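Local coordinates for Cbs-cp12 (Microcystis aeruginosa PCC 7806, PDB 5NMU), which fuses a CBS domain pair to a CP12 domain, assembles as a hexamer and probably takes part in the redox regulation of photosynthesis, at residues L89-V94 with K126-E131; N14-R19 with K32-R37; D26-M31 with T56-K61. All coordinates share one frame; numbering follows the deposited sequence.

Contact 1 of 3, residues L89-V94 with K126-E131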
loop_
_atom_site.group_PDB
_atom_site.type_symbol
_atom_site.label_atom_id
_atom_site.label_comp_id
_atom_site.label_asym_id
_atom_site.label_seq_id
_atom_site.Cartn_x
_atom_site.Cartn_y
_atom_site.Cartn_z
ATOM N N LEU A 89 24.561 13.512 -3.597
ATOM C CA LEU A 89 23.168 13.835 -3.302
ATOM C C LEU A 89 23.067 14.411 -1.905
ATOM O O LEU A 89 23.520 13.808 -0.931
ATOM C CB LEU A 89 22.257 12.606 -3.452
ATOM C CG LEU A 89 20.739 12.846 -3.390
ATOM C CD1 LEU A 89 20.311 13.743 -4.565
ATOM C CD2 LEU A 89 19.970 11.541 -3.475
ATOM N N GLY A 90 22.501 15.600 -1.833
ATOM C CA GLY A 90 22.287 16.266 -0.575
ATOM C C GLY A 90 21.420 15.397 0.354
ATOM O O GLY A 90 20.494 14.692 -0.058
ATOM N N VAL A 91 21.754 15.451 1.629
ATOM C CA VAL A 91 21.112 14.624 2.621
ATOM C C VAL A 91 19.589 14.847 2.763
ATOM O O VAL A 91 18.889 13.948 3.169
ATOM C CB VAL A 91 21.817 14.769 3.983
ATOM C CG1 VAL A 91 23.273 14.263 3.915
ATOM C CG2 VAL A 91 21.755 16.199 4.497
ATOM N N GLU A 92 19.076 16.048 2.511
ATOM C CA GLU A 92 17.610 16.245 2.514
ATOM C C GLU A 92 16.976 15.419 1.351
ATOM O O GLU A 92 15.856 14.864 1.457
ATOM C CB GLU A 92 17.254 17.759 2.414
ATOM C CG GLU A 92 17.486 18.431 1.041
ATOM C CD GLU A 92 18.890 18.965 0.822
ATOM O OE1 GLU A 92 19.871 18.347 1.306
ATOM O OE2 GLU A 92 19.012 20.041 0.168
ATOM N N TYR A 93 17.705 15.318 0.238
ATOM C CA TYR A 93 17.176 14.517 -0.877
ATOM C C TYR A 93 17.259 13.031 -0.641
ATOM O O TYR A 93 16.433 12.321 -1.124
ATOM C CB TYR A 93 17.796 14.874 -2.204
ATOM C CG TYR A 93 17.378 16.259 -2.692
ATOM C CD1 TYR A 93 16.060 16.543 -2.906
ATOM C CD2 TYR A 93 18.297 17.255 -2.962
ATOM C CE1 TYR A 93 15.631 17.781 -3.349
ATOM C CE2 TYR A 93 17.869 18.522 -3.430
ATOM C CZ TYR A 93 16.512 18.749 -3.614
ATOM O OH TYR A 93 15.959 19.927 -4.029
ATOM N N VAL A 94 18.294 12.554 0.053
ATOM C CA VAL A 94 18.385 11.136 0.313
ATOM C C VAL A 94 17.169 10.750 1.208
ATOM O O VAL A 94 16.586 9.657 1.036
ATOM C CB VAL A 94 19.661 10.739 1.084
ATOM C CG1 VAL A 94 19.653 9.238 1.435
ATOM C CG2 VAL A 94 20.914 11.074 0.299
ATOM N N LYS A 126 23.831 11.396 11.685
ATOM C CA LYS A 126 24.908 12.234 11.147
ATOM C C LYS A 126 24.465 13.350 10.225
ATOM O O LYS A 126 25.279 14.125 9.779
ATOM C CB LYS A 126 25.935 11.327 10.427
ATOM C CG LYS A 126 26.749 10.429 11.357
ATOM C CD LYS A 126 27.570 9.333 10.628
ATOM C CE LYS A 126 26.729 8.093 10.380
ATOM N NZ LYS A 126 27.222 7.157 9.356
ATOM N N SER A 127 23.184 13.454 9.893
ATOM C CA SER A 127 22.742 14.564 9.072
ATOM C C SER A 127 22.633 15.806 9.959
ATOM O O SER A 127 22.441 15.719 11.188
ATOM C CB SER A 127 21.394 14.235 8.432
ATOM O OG SER A 127 20.884 15.286 7.697
ATOM N N ASP A 128 22.724 16.952 9.305
ATOM C CA ASP A 128 22.591 18.277 9.922
ATOM C C ASP A 128 21.143 18.820 9.860
ATOM O O ASP A 128 20.912 20.034 9.965
ATOM C CB ASP A 128 23.546 19.237 9.218
ATOM C CG ASP A 128 23.250 19.382 7.699
ATOM O OD1 ASP A 128 22.321 18.700 7.180
ATOM O OD2 ASP A 128 23.940 20.173 7.019
ATOM N N PHE A 129 20.170 17.923 9.682
ATOM C CA PHE A 129 18.755 18.283 9.533
ATOM C C PHE A 129 18.186 19.022 10.746
ATOM O O PHE A 129 17.236 19.784 10.594
ATOM C CB PHE A 129 17.869 17.048 9.136
ATOM C CG PHE A 129 17.558 16.109 10.268
ATOM C CD1 PHE A 129 18.503 15.191 10.716
ATOM C CD2 PHE A 129 16.329 16.151 10.911
ATOM C CE1 PHE A 129 18.213 14.297 11.761
ATOM C CE2 PHE A 129 16.030 15.243 11.961
ATOM C CZ PHE A 129 16.995 14.349 12.404
ATOM N N VAL A 130 18.762 18.845 11.937
ATOM C CA VAL A 130 18.274 19.605 13.111
ATOM C C VAL A 130 18.734 21.081 13.014
ATOM O O VAL A 130 17.961 22.012 13.149
ATOM C CB VAL A 130 18.740 18.980 14.438
ATOM C CG1 VAL A 130 18.244 19.794 15.636
ATOM C CG2 VAL A 130 18.245 17.526 14.557
ATOM N N GLU A 131 20.015 21.268 12.785
ATOM C CA GLU A 131 20.578 22.625 12.748
ATOM C C GLU A 131 20.241 23.320 11.419
ATOM O O GLU A 131 19.902 24.486 11.417
ATOM C CB GLU A 131 22.083 22.631 13.071
ATOM C CG GLU A 131 22.978 21.742 12.200
ATOM C CD GLU A 131 23.188 20.286 12.728
ATOM O OE1 GLU A 131 22.199 19.637 13.246
ATOM O OE2 GLU A 131 24.344 19.770 12.567
HETATM O O HOH W 1 18.748 14.874 5.853
#
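The carboxylate of Asp128 meets Val91 through OD1, which lies 3.7 Å from the methyl CG2 of Val91; the methyl is raised to one side of the carboxylate plane. The CG of Asp128 stands between its backbone N and carbonyl carbon (chi1 60°), bringing OD1 nearer Val91 than the backbone would suggest. Farther along the loop, the Phe129 ring carries CG2 of Val130 over the centre of one face. On the helix side, CG of Glu92 lies toward the rim of one face of the Tyr93 ring. The closest approach is Val91 CG2 to Ser127 OG, at 3.4 Å. A water links the two segments: it stands 2.9 Å from Ser127 OG and donates a weak bond to Val91 O. Ser127 OG also accepts a weak bond from Phe129 N (angle 133°), so the hydroxyl also makes a weak link to its own loop. Gly90, the N-cap, receives Val94 N at its O (3.1 Å). The contact thus sets the first turn of helix 91-101 against the chain leaving helix 120-126, within the second CBS domain. The N-terminal region adds Leu5 against Asp128 and Ile10 of helix 7-10 against Val91, while Phe129 and Val130 pack on Val28 of a second subunit.

Contact 2 of 3, residues N14-R19 with K32-R37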
loop_
_atom_site.group_PDB
_atom_site.type_symbol
_atom_site.label_atom_id
_atom_site.label_comp_id
_atom_site.label_asym_id
_atom_site.label_seq_id
_atom_site.Cartn_x
_atom_site.Cartn_y
_atom_site.Cartn_z
ATOM N N ASN A 14 32.561 1.655 5.218
ATOM C CA ASN A 14 32.862 0.241 5.186
ATOM C C ASN A 14 31.666 -0.419 4.609
ATOM O O ASN A 14 30.651 -0.514 5.283
ATOM C CB ASN A 14 33.084 -0.335 6.598
ATOM C CG ASN A 14 34.468 -0.036 7.134
ATOM O OD1 ASN A 14 35.356 0.419 6.400
ATOM N ND2 ASN A 14 34.664 -0.277 8.424
ATOM N N VAL A 15 31.755 -0.855 3.367
ATOM C CA VAL A 15 30.631 -1.519 2.739
ATOM C C VAL A 15 31.108 -2.927 2.393
ATOM O O VAL A 15 32.252 -3.112 2.080
ATOM C CB VAL A 15 30.070 -0.739 1.541
ATOM C CG1 VAL A 15 31.071 -0.623 0.395
ATOM C CG2 VAL A 15 28.754 -1.358 1.087
ATOM N N VAL A 16 30.209 -3.891 2.544
ATOM C CA VAL A 16 30.456 -5.309 2.364
ATOM C C VAL A 16 29.484 -5.768 1.310
ATOM O O VAL A 16 28.296 -5.340 1.344
ATOM C CB VAL A 16 30.042 -6.090 3.655
ATOM C CG1 VAL A 16 30.526 -7.526 3.583
ATOM C CG2 VAL A 16 30.632 -5.413 4.875
ATOM N N THR A 17 29.954 -6.638 0.410
ATOM C CA THR A 17 29.104 -7.214 -0.612
ATOM C C THR A 17 28.931 -8.734 -0.385
ATOM O O THR A 17 29.648 -9.325 0.400
ATOM C CB THR A 17 29.657 -6.960 -2.023
ATOM O OG1 THR A 17 30.812 -7.711 -2.200
ATOM C CG2 THR A 17 30.029 -5.505 -2.254
ATOM N N ILE A 18 27.974 -9.335 -1.093
ATOM C CA ILE A 18 27.783 -10.795 -1.111
ATOM C C ILE A 18 27.263 -11.200 -2.484
ATOM O O ILE A 18 26.677 -10.364 -3.238
ATOM C CB ILE A 18 26.816 -11.240 0.025
ATOM C CG1 ILE A 18 26.876 -12.763 0.245
ATOM C CG2 ILE A 18 25.392 -10.769 -0.215
ATOM C CD1 ILE A 18 26.186 -13.191 1.508
ATOM N N ARG A 19 27.486 -12.439 -2.867
ATOM C CA ARG A 19 26.953 -12.872 -4.153
ATOM C C ARG A 19 25.484 -13.253 -3.996
ATOM O O ARG A 19 25.058 -13.651 -2.927
ATOM C CB ARG A 19 27.773 -14.012 -4.728
ATOM C CG ARG A 19 29.234 -13.611 -4.991
ATOM C CD ARG A 19 29.960 -14.631 -5.878
ATOM N NE ARG A 19 29.434 -14.556 -7.240
ATOM C CZ ARG A 19 29.728 -13.596 -8.136
ATOM N NH1 ARG A 19 30.595 -12.605 -7.855
ATOM N NH2 ARG A 19 29.161 -13.637 -9.339
ATOM N N LYS A 32 25.800 -10.588 11.171
ATOM C CA LYS A 32 26.057 -10.630 12.607
ATOM C C LYS A 32 27.509 -10.294 12.981
ATOM O O LYS A 32 27.771 -9.561 13.925
ATOM C CB LYS A 32 25.778 -12.008 13.160
ATOM C CG LYS A 32 24.333 -12.385 13.056
ATOM C CD LYS A 32 24.159 -13.816 13.526
ATOM C CE LYS A 32 24.517 -13.945 14.997
ATOM N NZ LYS A 32 23.780 -15.092 15.536
ATOM N N GLU A 33 28.437 -10.878 12.264
ATOM C CA GLU A 33 29.846 -10.645 12.485
ATOM C C GLU A 33 30.238 -9.160 12.421
ATOM O O GLU A 33 31.041 -8.695 13.216
ATOM C CB GLU A 33 30.591 -11.418 11.407
ATOM C CG GLU A 33 32.103 -11.285 11.334
ATOM C CD GLU A 33 32.636 -11.966 10.080
ATOM O OE1 GLU A 33 32.093 -13.072 9.742
ATOM O OE2 GLU A 33 33.563 -11.385 9.439
ATOM N N LYS A 34 29.675 -8.408 11.478
ATOM C CA LYS A 34 29.977 -6.989 11.394
ATOM C C LYS A 34 28.823 -6.041 11.806
ATOM O O LYS A 34 28.928 -4.854 11.613
ATOM C CB LYS A 34 30.475 -6.697 9.982
ATOM C CG LYS A 34 31.670 -7.553 9.548
ATOM C CD LYS A 34 32.394 -6.920 8.359
ATOM C CE LYS A 34 33.518 -7.793 7.792
ATOM N NZ LYS A 34 33.039 -8.572 6.608
ATOM N N LYS A 35 27.743 -6.548 12.381
ATOM C CA LYS A 35 26.586 -5.704 12.761
ATOM C C LYS A 35 26.065 -4.852 11.582
ATOM O O LYS A 35 25.922 -3.646 11.661
ATOM C CB LYS A 35 26.909 -4.873 14.021
ATOM C CG LYS A 35 27.318 -5.711 15.245
ATOM C CD LYS A 35 26.352 -6.861 15.526
ATOM C CE LYS A 35 26.792 -7.804 16.629
ATOM N NZ LYS A 35 26.444 -7.197 17.934
ATOM N N LEU A 36 25.779 -5.529 10.480
ATOM C CA LEU A 36 25.308 -4.897 9.236
ATOM C C LEU A 36 23.840 -5.119 9.081
ATOM O O LEU A 36 23.365 -6.208 9.289
ATOM C CB LEU A 36 26.015 -5.520 8.051
ATOM C CG LEU A 36 27.555 -5.419 8.209
ATOM C CD1 LEU A 36 28.238 -6.256 7.141
ATOM C CD2 LEU A 36 28.019 -3.992 8.163
ATOM N N ARG A 37 23.127 -4.077 8.720
ATOM C CA ARG A 37 21.719 -4.166 8.478
ATOM C C ARG A 37 21.349 -4.248 6.984
ATOM O O ARG A 37 20.142 -4.454 6.644
ATOM C CB ARG A 37 21.033 -2.995 9.156
ATOM C CG ARG A 37 21.128 -3.139 10.663
ATOM C CD ARG A 37 20.522 -1.935 11.363
ATOM N NE ARG A 37 20.709 -2.039 12.808
ATOM C CZ ARG A 37 21.882 -1.874 13.432
ATOM N NH1 ARG A 37 22.978 -1.564 12.759
ATOM N NH2 ARG A 37 21.956 -1.999 14.743
#
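Val16 lays its CG2 methyl against CD1 of Leu36, the two side chains crossing at about a right angle. The 3.4 Å between CG2 of Val16 and CD1 of Leu36 is tighter than usual for two carbons, and CB of Val16 follows at 3.9 Å from the same methyl. CG1 of Val16, anti to the backbone N (chi1 -170°), instead comes near the end of Lys34, whose NZ lies 4.1 Å away. The lysine crosses the valine at a slant, passing its CD 4.2 Å from Val16 CG2 before bending at the last torsion (chi4 97°). Leu36 follows the end of helix 24-34, where a Schellman motif with Lys35 as the positive-phi C-prime residue turns the chain. The segments belong to the beta-alpha-beta unit of strand 17-18, helix 24-34 and strand 38-41, and Leu30 and Leu39 also touch Val16. Lys32 packs on Leu124, and Lys35 and Arg37 on Phe125, of a second subunit. Without a hydrogen bond or salt bridge between the segments, their direct contact is van der Waals and hydrophobic: Lys34 lends its aliphatic chain to the patch, and its exposed position probably lets the ammonium keep water.

Contact 3 of 3, residues D26-M31 with T56-K61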
loop_
_atom_site.group_PDB
_atom_site.type_symbol
_atom_site.label_atom_id
_atom_site.label_comp_id
_atom_site.label_asym_id
_atom_site.label_seq_id
_atom_site.Cartn_x
_atom_site.Cartn_y
_atom_site.Cartn_z
ATOM N N ASP A 26 24.579 -17.584 4.980
ATOM C CA ASP A 26 25.871 -16.895 4.763
ATOM C C ASP A 26 25.685 -15.418 4.988
ATOM O O ASP A 26 26.487 -14.771 5.652
ATOM C CB ASP A 26 26.449 -17.147 3.345
ATOM C CG ASP A 26 27.045 -18.558 3.157
ATOM O OD1 ASP A 26 27.261 -19.297 4.150
ATOM O OD2 ASP A 26 27.304 -18.935 1.975
ATOM N N ALA A 27 24.612 -14.868 4.431
ATOM C CA ALA A 27 24.345 -13.438 4.577
ATOM C C ALA A 27 24.193 -13.109 6.047
ATOM O O ALA A 27 24.725 -12.095 6.507
ATOM C CB ALA A 27 23.104 -13.020 3.806
ATOM N N VAL A 28 23.484 -13.980 6.790
ATOM C CA VAL A 28 23.191 -13.714 8.184
ATOM C C VAL A 28 24.458 -13.712 9.009
ATOM O O VAL A 28 24.634 -12.854 9.872
ATOM C CB VAL A 28 22.146 -14.697 8.746
ATOM C CG1 VAL A 28 22.012 -14.565 10.242
ATOM C CG2 VAL A 28 20.795 -14.400 8.106
ATOM N N LYS A 29 25.337 -14.674 8.744
ATOM C CA LYS A 29 26.565 -14.782 9.479
ATOM C C LYS A 29 27.450 -13.554 9.257
ATOM O O LYS A 29 28.062 -13.036 10.177
ATOM C CB LYS A 29 27.307 -16.045 9.041
ATOM C CG LYS A 29 28.770 -16.085 9.486
ATOM C CD LYS A 29 29.305 -17.512 9.615
ATOM C CE LYS A 29 29.109 -18.273 8.318
ATOM N NZ LYS A 29 30.004 -19.459 8.258
ATOM N N LEU A 30 27.543 -13.142 8.007
ATOM C CA LEU A 30 28.269 -11.934 7.651
ATOM C C LEU A 30 27.667 -10.725 8.384
ATOM O O LEU A 30 28.393 -9.924 8.990
ATOM C CB LEU A 30 28.284 -11.763 6.122
ATOM C CG LEU A 30 29.266 -10.770 5.513
ATOM C CD1 LEU A 30 30.735 -11.123 5.779
ATOM C CD2 LEU A 30 29.034 -10.661 3.991
ATOM N N MET A 31 26.338 -10.643 8.395
ATOM C CA MET A 31 25.679 -9.498 9.003
ATOM C C MET A 31 25.871 -9.441 10.499
ATOM O O MET A 31 26.055 -8.368 11.040
ATOM C CB MET A 31 24.211 -9.451 8.616
ATOM C CG MET A 31 24.029 -9.110 7.138
ATOM S SD MET A 31 22.437 -9.580 6.507
ATOM C CE MET A 31 21.603 -7.993 6.478
ATOM N N THR A 56 15.285 -6.419 7.004
ATOM C CA THR A 56 13.849 -6.487 6.865
ATOM C C THR A 56 13.517 -7.555 5.832
ATOM O O THR A 56 12.551 -8.298 6.045
ATOM C CB THR A 56 13.254 -5.060 6.525
ATOM O OG1 THR A 56 13.580 -4.121 7.577
ATOM C CG2 THR A 56 11.835 -5.073 6.463
ATOM N N ASP A 57 14.310 -7.707 4.760
ATOM C CA ASP A 57 14.063 -8.809 3.825
ATOM C C ASP A 57 14.172 -10.157 4.563
ATOM O O ASP A 57 13.362 -11.083 4.331
ATOM C CB ASP A 57 15.075 -8.860 2.646
ATOM C CG ASP A 57 15.019 -7.616 1.735
ATOM O OD1 ASP A 57 13.888 -7.221 1.384
ATOM O OD2 ASP A 57 16.091 -7.068 1.364
ATOM N N ILE A 58 15.249 -10.274 5.346
ATOM C CA ILE A 58 15.554 -11.489 6.028
ATOM C C ILE A 58 14.469 -11.851 7.071
ATOM O O ILE A 58 13.955 -12.945 7.058
ATOM C CB ILE A 58 16.966 -11.488 6.612
ATOM C CG1 ILE A 58 17.979 -11.505 5.464
ATOM C CG2 ILE A 58 17.192 -12.730 7.472
ATOM C CD1 ILE A 58 19.373 -11.088 5.859
ATOM N N VAL A 59 14.114 -10.900 7.918
ATOM C CA VAL A 59 13.089 -11.112 8.923
ATOM C C VAL A 59 11.691 -11.347 8.327
ATOM O O VAL A 59 10.957 -12.285 8.770
ATOM C CB VAL A 59 13.097 -9.919 9.906
ATOM C CG1 VAL A 59 11.920 -10.003 10.869
ATOM C CG2 VAL A 59 14.421 -9.873 10.646
ATOM N N TYR A 60 11.291 -10.505 7.341
ATOM C CA TYR A 60 9.956 -10.650 6.738
ATOM C C TYR A 60 9.820 -11.869 5.854
ATOM O O TYR A 60 8.786 -12.497 5.874
ATOM C CB TYR A 60 9.554 -9.452 5.895
ATOM C CG TYR A 60 9.208 -8.194 6.656
ATOM C CD1 TYR A 60 9.497 -8.014 8.032
ATOM C CD2 TYR A 60 8.634 -7.150 5.988
ATOM C CE1 TYR A 60 9.199 -6.819 8.699
ATOM C CE2 TYR A 60 8.281 -5.982 6.646
ATOM C CZ TYR A 60 8.590 -5.799 7.989
ATOM O OH TYR A 60 8.245 -4.581 8.518
ATOM N N LYS A 61 10.831 -12.193 5.065
ATOM C CA LYS A 61 10.676 -13.220 4.015
ATOM C C LYS A 61 11.174 -14.591 4.418
ATOM O O LYS A 61 10.785 -15.573 3.797
ATOM C CB LYS A 61 11.385 -12.772 2.753
ATOM C CG LYS A 61 10.852 -11.414 2.280
ATOM C CD LYS A 61 11.571 -10.934 1.021
ATOM C CE LYS A 61 10.981 -9.638 0.543
ATOM N NZ LYS A 61 12.000 -9.065 -0.326
#
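Ile58 bridges to two residues of helix 24-34, one with each branch. Its longer branch ends in CD1, which meets Met31 tip to tip: CD1 of Ile58 is 3.5 Å from Met31 SD and 3.9 Å from Met31 CE. Its shorter branch, CG2, anti to the backbone N, lies 4.0 Å from CG2 of Val28, the two chains passing at a slant. In Met31, chi1 (-69°) and the extended chi2 (160°) carry SD to the Ile58 tip, and the bend about CG-SD (chi3 102°) then sets CE near the same methyl. All three side chains are buried, and no polar group takes part in the junction. Phe129 of a second subunit packs on both Val28 and Ile58, and Leu124 of that subunit on Met31, so the helix pair also forms part of a subunit interface. Ala27 and Met31 rest on Leu39 of strand 38-41. Two helices, 24-34 and 55-63, packed together beside a small sheet in the order beta-alpha-beta-beta-alpha are the hallmark of the CBS domain fold.

How the contacts relate
Contacts 2 and 3 share helix 24-34 in the first CBS domain, their centres about 10 Å apart, and join directly: Leu36 N probably bonds to Met31 O (2.9 Å), and Ile18 CD1 packs on Ala27 CA (3.6 Å). Contact 1 belongs to the second CBS domain, its centre about 24 Å from that of contact 2 and 28 Å from that of contact 3. Contacts 1 and 3 are buried; contact 2 lies at the surface, which suits its lysine flank. Contact 3 is wholly apolar and joins two helices, whereas contact 1 mixes a methyl with oxygens and water where a helix start meets a loop. All three also touch the second subunit.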